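Local coordinates for bifunctional GH43-CE protein (Bacteroides eggerthii, PDB 6MLY) that probably hydrolyses xylosidic linkages in arabinoxylans through its family 43 glycoside hydrolase domain and carries a second, carbohydrate esterase domain, at residues A[34-46]-A[55-67]. Numbering follows the deposited sequence.
Sequences SMLRVGDTYYMSS and VPIMKSNDLVNWK
Tyr42 and Leu63 meet through matching first torsions, CG standing anti to the carbonyl carbon in both (chi1 -64° and -72°), which lays the leucine over one face of the phenol ring. Leu63 CG sits 3.7 Å from the centroid of the Tyr42 ring, a CH-pi contact almost on the ring normal, while Leu63 CD2 covers the CD2-CE2 side of Tyr42 and Leu63 CD1 reaches toward its hydroxyl. Without the ring, as with an alanine here, Leu63 would probably lose the face it packs on, its branches left free to shift. Two methionines meet Trp66 differently: Met44 SD lies over a face, 4.6 Å from the centroid of the Trp66 six-membered ring, whereas Met35 SD stands at the edge and its CE comes within 3.5 Å of Trp66 CH2. Met44 CE touches Met58 SD at 3.6 Å, the two chains running side by side. Met35, Tyr42, Met44, Met58 and Trp66 share one face of a four-stranded antiparallel meander, in which 41-45 pairs with 56-60, consistent with one blade of the five-bladed beta-propeller of family 43 glycoside hydrolases; Leu63 comes from the loop joining 56-60 to 66-71. Tyr42 N bonds to Ser60 O at 2.8 Å in a hydrogen-bonded pair; in the next, Met58 N to Met44 O is 2.7 Å and the return, Met44 N to Met58 O, weak. On the reverse face Tyr43 runs alongside Lys59, Tyr43 CE1 lying 3.8 Å from Lys59 CB, and Glu128 accepts a hydrogen bond from Tyr43 OH and forms a salt bridge with Lys59 NZ.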
loop_
_atom_site.group_PDB
_atom_site.type_symbol
_atom_site.label_atom_id
_atom_site.label_comp_id
_atom_site.label_asym_id
_atom_site.label_seq_id
_atom_site.Cartn_x
_atom_site.Cartn_y
_atom_site.Cartn_z
ATOM N N SER A 34 19.468 -18.088 9.840
ATOM C CA SER A 34 20.520 -18.934 10.349
ATOM C C SER A 34 21.835 -18.427 9.751
ATOM O O SER A 34 22.053 -18.546 8.550
ATOM C CB SER A 34 20.257 -20.381 10.017
ATOM O OG SER A 34 21.157 -21.247 10.695
ATOM N N MET A 35 22.680 -17.839 10.604
ATOM C CA MET A 35 23.883 -17.120 10.188
ATOM C C MET A 35 25.140 -17.881 10.642
ATOM O O MET A 35 25.146 -18.593 11.658
ATOM C CB MET A 35 23.891 -15.713 10.793
ATOM C CG MET A 35 24.811 -14.730 10.087
ATOM S SD MET A 35 24.604 -13.041 10.716
ATOM C CE MET A 35 23.057 -12.608 9.923
ATOM N N LEU A 36 26.213 -17.731 9.863
ATOM C CA LEU A 36 27.521 -18.178 10.284
ATOM C C LEU A 36 28.597 -17.373 9.554
ATOM O O LEU A 36 28.315 -16.668 8.567
ATOM C CB LEU A 36 27.677 -19.690 10.053
ATOM C CG LEU A 36 27.493 -20.206 8.625
ATOM C CD1 LEU A 36 28.670 -19.839 7.734
ATOM C CD2 LEU A 36 27.305 -21.711 8.630
ATOM N N ARG A 37 29.818 -17.486 10.090
ATOM C CA ARG A 37 31.018 -16.891 9.553
ATOM C C ARG A 37 31.935 -18.013 9.066
ATOM O O ARG A 37 31.911 -19.104 9.610
ATOM C CB ARG A 37 31.713 -16.057 10.631
ATOM C CG ARG A 37 32.975 -15.352 10.158
ATOM C CD ARG A 37 33.415 -14.259 11.113
ATOM N NE ARG A 37 33.975 -14.802 12.336
ATOM C CZ ARG A 37 35.173 -15.372 12.409
ATOM N NH1 ARG A 37 35.949 -15.394 11.339
ATOM N NH2 ARG A 37 35.582 -15.927 13.537
ATOM N N VAL A 38 32.715 -17.730 8.024
ATOM C CA VAL A 38 33.762 -18.619 7.554
ATOM C C VAL A 38 34.895 -17.736 7.027
ATOM O O VAL A 38 34.900 -17.343 5.861
ATOM C CB VAL A 38 33.266 -19.604 6.472
ATOM C CG1 VAL A 38 34.312 -20.671 6.171
ATOM C CG2 VAL A 38 31.937 -20.251 6.829
ATOM N N GLY A 39 35.830 -17.404 7.913
ATOM C CA GLY A 39 36.931 -16.542 7.584
ATOM C C GLY A 39 36.501 -15.095 7.652
ATOM O O GLY A 39 36.130 -14.616 8.723
ATOM N N ASP A 40 36.529 -14.435 6.486
ATOM C CA ASP A 40 36.188 -13.022 6.302
ATOM C C ASP A 40 34.754 -12.889 5.768
ATOM O O ASP A 40 34.220 -11.773 5.699
ATOM C CB ASP A 40 37.191 -12.345 5.360
ATOM C CG ASP A 40 38.565 -12.113 5.978
ATOM O OD1 ASP A 40 39.561 -12.682 5.458
ATOM O OD2 ASP A 40 38.639 -11.362 6.977
ATOM N N THR A 41 34.137 -14.020 5.401
ATOM C CA THR A 41 32.799 -14.063 4.805
ATOM C C THR A 41 31.743 -14.342 5.880
ATOM O O THR A 41 32.033 -14.974 6.885
ATOM C CB THR A 41 32.713 -15.158 3.738
ATOM O OG1 THR A 41 33.853 -15.042 2.889
ATOM C CG2 THR A 41 31.444 -15.089 2.921
ATOM N N TYR A 42 30.519 -13.861 5.643
ATOM C CA TYR A 42 29.345 -14.216 6.435
ATOM C C TYR A 42 28.314 -14.868 5.509
ATOM O O TYR A 42 28.216 -14.513 4.343
ATOM C CB TYR A 42 28.751 -12.986 7.123
ATOM C CG TYR A 42 29.643 -12.322 8.141
ATOM C CD1 TYR A 42 30.468 -11.268 7.785
ATOM C CD2 TYR A 42 29.655 -12.735 9.466
ATOM C CE1 TYR A 42 31.288 -10.646 8.714
ATOM C CE2 TYR A 42 30.469 -12.123 10.408
ATOM C CZ TYR A 42 31.294 -11.078 10.029
ATOM O OH TYR A 42 32.097 -10.458 10.940
ATOM N N TYR A 43 27.560 -15.833 6.038
ATOM C CA TYR A 43 26.520 -16.506 5.279
ATOM C C TYR A 43 25.263 -16.627 6.136
ATOM O O TYR A 43 25.333 -16.640 7.357
ATOM C CB TYR A 43 26.983 -17.886 4.813
ATOM C CG TYR A 43 27.939 -17.860 3.650
ATOM C CD1 TYR A 43 27.515 -17.460 2.392
ATOM C CD2 TYR A 43 29.261 -18.250 3.800
ATOM C CE1 TYR A 43 28.383 -17.440 1.313
ATOM C CE2 TYR A 43 30.142 -18.236 2.732
ATOM C CZ TYR A 43 29.702 -17.827 1.485
ATOM O OH TYR A 43 30.564 -17.807 0.428
ATOM N N MET A 44 24.118 -16.734 5.459
ATOM C CA MET A 44 22.824 -16.678 6.109
ATOM C C MET A 44 21.765 -17.317 5.201
ATOM O O MET A 44 21.550 -16.862 4.079
ATOM C CB MET A 44 22.444 -15.223 6.409
ATOM C CG MET A 44 20.984 -15.031 6.768
ATOM S SD MET A 44 20.358 -13.429 6.226
ATOM C CE MET A 44 18.843 -13.952 5.428
ATOM N N SER A 45 21.127 -18.380 5.715
ATOM C CA SER A 45 19.923 -18.974 5.131
ATOM C C SER A 45 18.696 -18.227 5.667
ATOM O O SER A 45 18.813 -17.357 6.530
ATOM C CB SER A 45 19.855 -20.460 5.411
ATOM O OG SER A 45 19.636 -20.708 6.790
ATOM N N SER A 46 17.516 -18.573 5.150
ATOM C CA SER A 46 16.332 -17.729 5.319
ATOM C C SER A 46 15.057 -18.506 4.974
ATOM O O SER A 46 15.115 -19.581 4.378
ATOM C CB SER A 46 16.473 -16.498 4.470
ATOM O OG SER A 46 15.703 -15.435 4.994
ATOM N N VAL A 55 14.459 -21.509 0.371
ATOM C CA VAL A 55 15.599 -21.350 1.301
ATOM C C VAL A 55 16.694 -20.528 0.623
ATOM O O VAL A 55 17.686 -21.076 0.150
ATOM C CB VAL A 55 16.141 -22.702 1.814
ATOM C CG1 VAL A 55 17.077 -22.513 3.001
ATOM C CG2 VAL A 55 15.029 -23.677 2.174
ATOM N N PRO A 56 16.541 -19.186 0.535
ATOM C CA PRO A 56 17.587 -18.332 -0.026
ATOM C C PRO A 56 18.803 -18.188 0.900
ATOM O O PRO A 56 18.643 -17.927 2.092
ATOM C CB PRO A 56 16.902 -16.969 -0.205
ATOM C CG PRO A 56 15.760 -16.978 0.786
ATOM C CD PRO A 56 15.343 -18.426 0.930
ATOM N N ILE A 57 20.000 -18.350 0.325
ATOM C CA ILE A 57 21.259 -18.114 1.021
ATOM C C ILE A 57 21.762 -16.726 0.615
ATOM O O ILE A 57 21.748 -16.393 -0.565
ATOM C CB ILE A 57 22.304 -19.208 0.710
ATOM C CG1 ILE A 57 21.754 -20.619 0.946
ATOM C CG2 ILE A 57 23.590 -18.971 1.493
ATOM C CD1 ILE A 57 21.482 -21.395 -0.320
ATOM N N MET A 58 22.205 -15.951 1.610
ATOM C CA MET A 58 22.713 -14.598 1.429
ATOM C C MET A 58 24.156 -14.522 1.936
ATOM O O MET A 58 24.470 -15.082 2.974
ATOM C CB MET A 58 21.871 -13.590 2.215
ATOM C CG MET A 58 20.448 -13.476 1.724
ATOM S SD MET A 58 19.584 -12.072 2.465
ATOM C CE MET A 58 17.912 -12.415 1.919
ATOM N N LYS A 59 24.998 -13.790 1.203
ATOM C CA LYS A 59 26.401 -13.579 1.541
ATOM C C LYS A 59 26.594 -12.127 1.993
ATOM O O LYS A 59 25.916 -11.232 1.497
ATOM C CB LYS A 59 27.272 -13.908 0.324
ATOM C CG LYS A 59 28.731 -13.476 0.408
ATOM C CD LYS A 59 29.495 -13.699 -0.882
ATOM C CE LYS A 59 30.991 -13.520 -0.723
ATOM N NZ LYS A 59 31.755 -14.444 -1.596
ATOM N N SER A 60 27.526 -11.913 2.930
ATOM C CA SER A 60 27.985 -10.573 3.324
ATOM C C SER A 60 29.462 -10.633 3.726
ATOM O O SER A 60 29.994 -11.703 3.962
ATOM C CB SER A 60 27.140 -9.997 4.433
ATOM O OG SER A 60 27.494 -8.645 4.697
ATOM N N ASN A 61 30.108 -9.464 3.767
ATOM C CA ASN A 61 31.511 -9.331 4.154
ATOM C C ASN A 61 31.647 -8.427 5.391
ATOM O O ASN A 61 32.722 -8.386 6.001
ATOM C CB ASN A 61 32.355 -8.813 2.985
ATOM C CG ASN A 61 32.863 -9.919 2.083
ATOM O OD1 ASN A 61 33.621 -10.788 2.522
ATOM N ND2 ASN A 61 32.469 -9.886 0.820
ATOM N N ASP A 62 30.567 -7.722 5.761
ATOM C CA ASP A 62 30.624 -6.666 6.779
ATOM C C ASP A 62 29.463 -6.770 7.787
ATOM O O ASP A 62 29.389 -5.950 8.699
ATOM C CB ASP A 62 30.664 -5.285 6.111
ATOM C CG ASP A 62 29.565 -5.007 5.089
ATOM O OD1 ASP A 62 28.558 -5.746 5.075
ATOM O OD2 ASP A 62 29.720 -4.040 4.313
ATOM N N LEU A 63 28.581 -7.773 7.634
ATOM C CA LEU A 63 27.312 -7.926 8.406
ATOM C C LEU A 63 26.282 -6.840 8.047
ATOM O O LEU A 63 25.235 -6.776 8.689
ATOM C CB LEU A 63 27.591 -7.893 9.915
ATOM C CG LEU A 63 28.283 -9.118 10.509
ATOM C CD1 LEU A 63 28.805 -8.807 11.900
ATOM C CD2 LEU A 63 27.340 -10.311 10.549
ATOM N N VAL A 64 26.559 -6.015 7.028
ATOM C CA VAL A 64 25.752 -4.816 6.729
ATOM C C VAL A 64 25.209 -4.911 5.296
ATOM O O VAL A 64 24.010 -4.791 5.075
ATOM C CB VAL A 64 26.567 -3.524 6.933
ATOM C CG1 VAL A 64 25.741 -2.277 6.669
ATOM C CG2 VAL A 64 27.185 -3.453 8.318
ATOM N N ASN A 65 26.116 -5.109 4.337
ATOM C CA ASN A 65 25.801 -5.219 2.926
ATOM C C ASN A 65 25.665 -6.699 2.550
ATOM O O ASN A 65 26.653 -7.435 2.531
ATOM C CB ASN A 65 26.854 -4.494 2.088
ATOM C CG ASN A 65 26.896 -3.010 2.388
ATOM O OD1 ASN A 65 25.870 -2.330 2.359
ATOM N ND2 ASN A 65 28.080 -2.499 2.686
ATOM N N TRP A 66 24.425 -7.105 2.254
ATOM C CA TRP A 66 24.044 -8.480 1.963
ATOM C C TRP A 66 23.745 -8.634 0.469
ATOM O O TRP A 66 23.513 -7.646 -0.223
ATOM C CB TRP A 66 22.839 -8.874 2.824
ATOM C CG TRP A 66 23.164 -8.932 4.285
ATOM C CD1 TRP A 66 23.051 -7.924 5.200
ATOM C CD2 TRP A 66 23.691 -10.065 5.001
ATOM N NE1 TRP A 66 23.464 -8.355 6.434
ATOM C CE2 TRP A 66 23.860 -9.662 6.343
ATOM C CE3 TRP A 66 24.030 -11.374 4.638
ATOM C CZ2 TRP A 66 24.351 -10.526 7.319
ATOM C CZ3 TRP A 66 24.520 -12.224 5.603
ATOM C CH2 TRP A 66 24.679 -11.804 6.924
ATOM N N LYS A 67 23.768 -9.878 -0.018
ATOM C CA LYS A 67 23.313 -10.189 -1.372
ATOM C C LYS A 67 22.992 -11.685 -1.476
ATOM O O LYS A 67 23.621 -12.509 -0.815
ATOM C CB LYS A 67 24.340 -9.743 -2.421
ATOM C CG LYS A 67 25.533 -10.660 -2.635
ATOM C CD LYS A 67 26.366 -10.283 -3.838
ATOM C CE LYS A 67 27.493 -11.263 -4.085
ATOM N NZ LYS A 67 28.091 -11.085 -5.429
#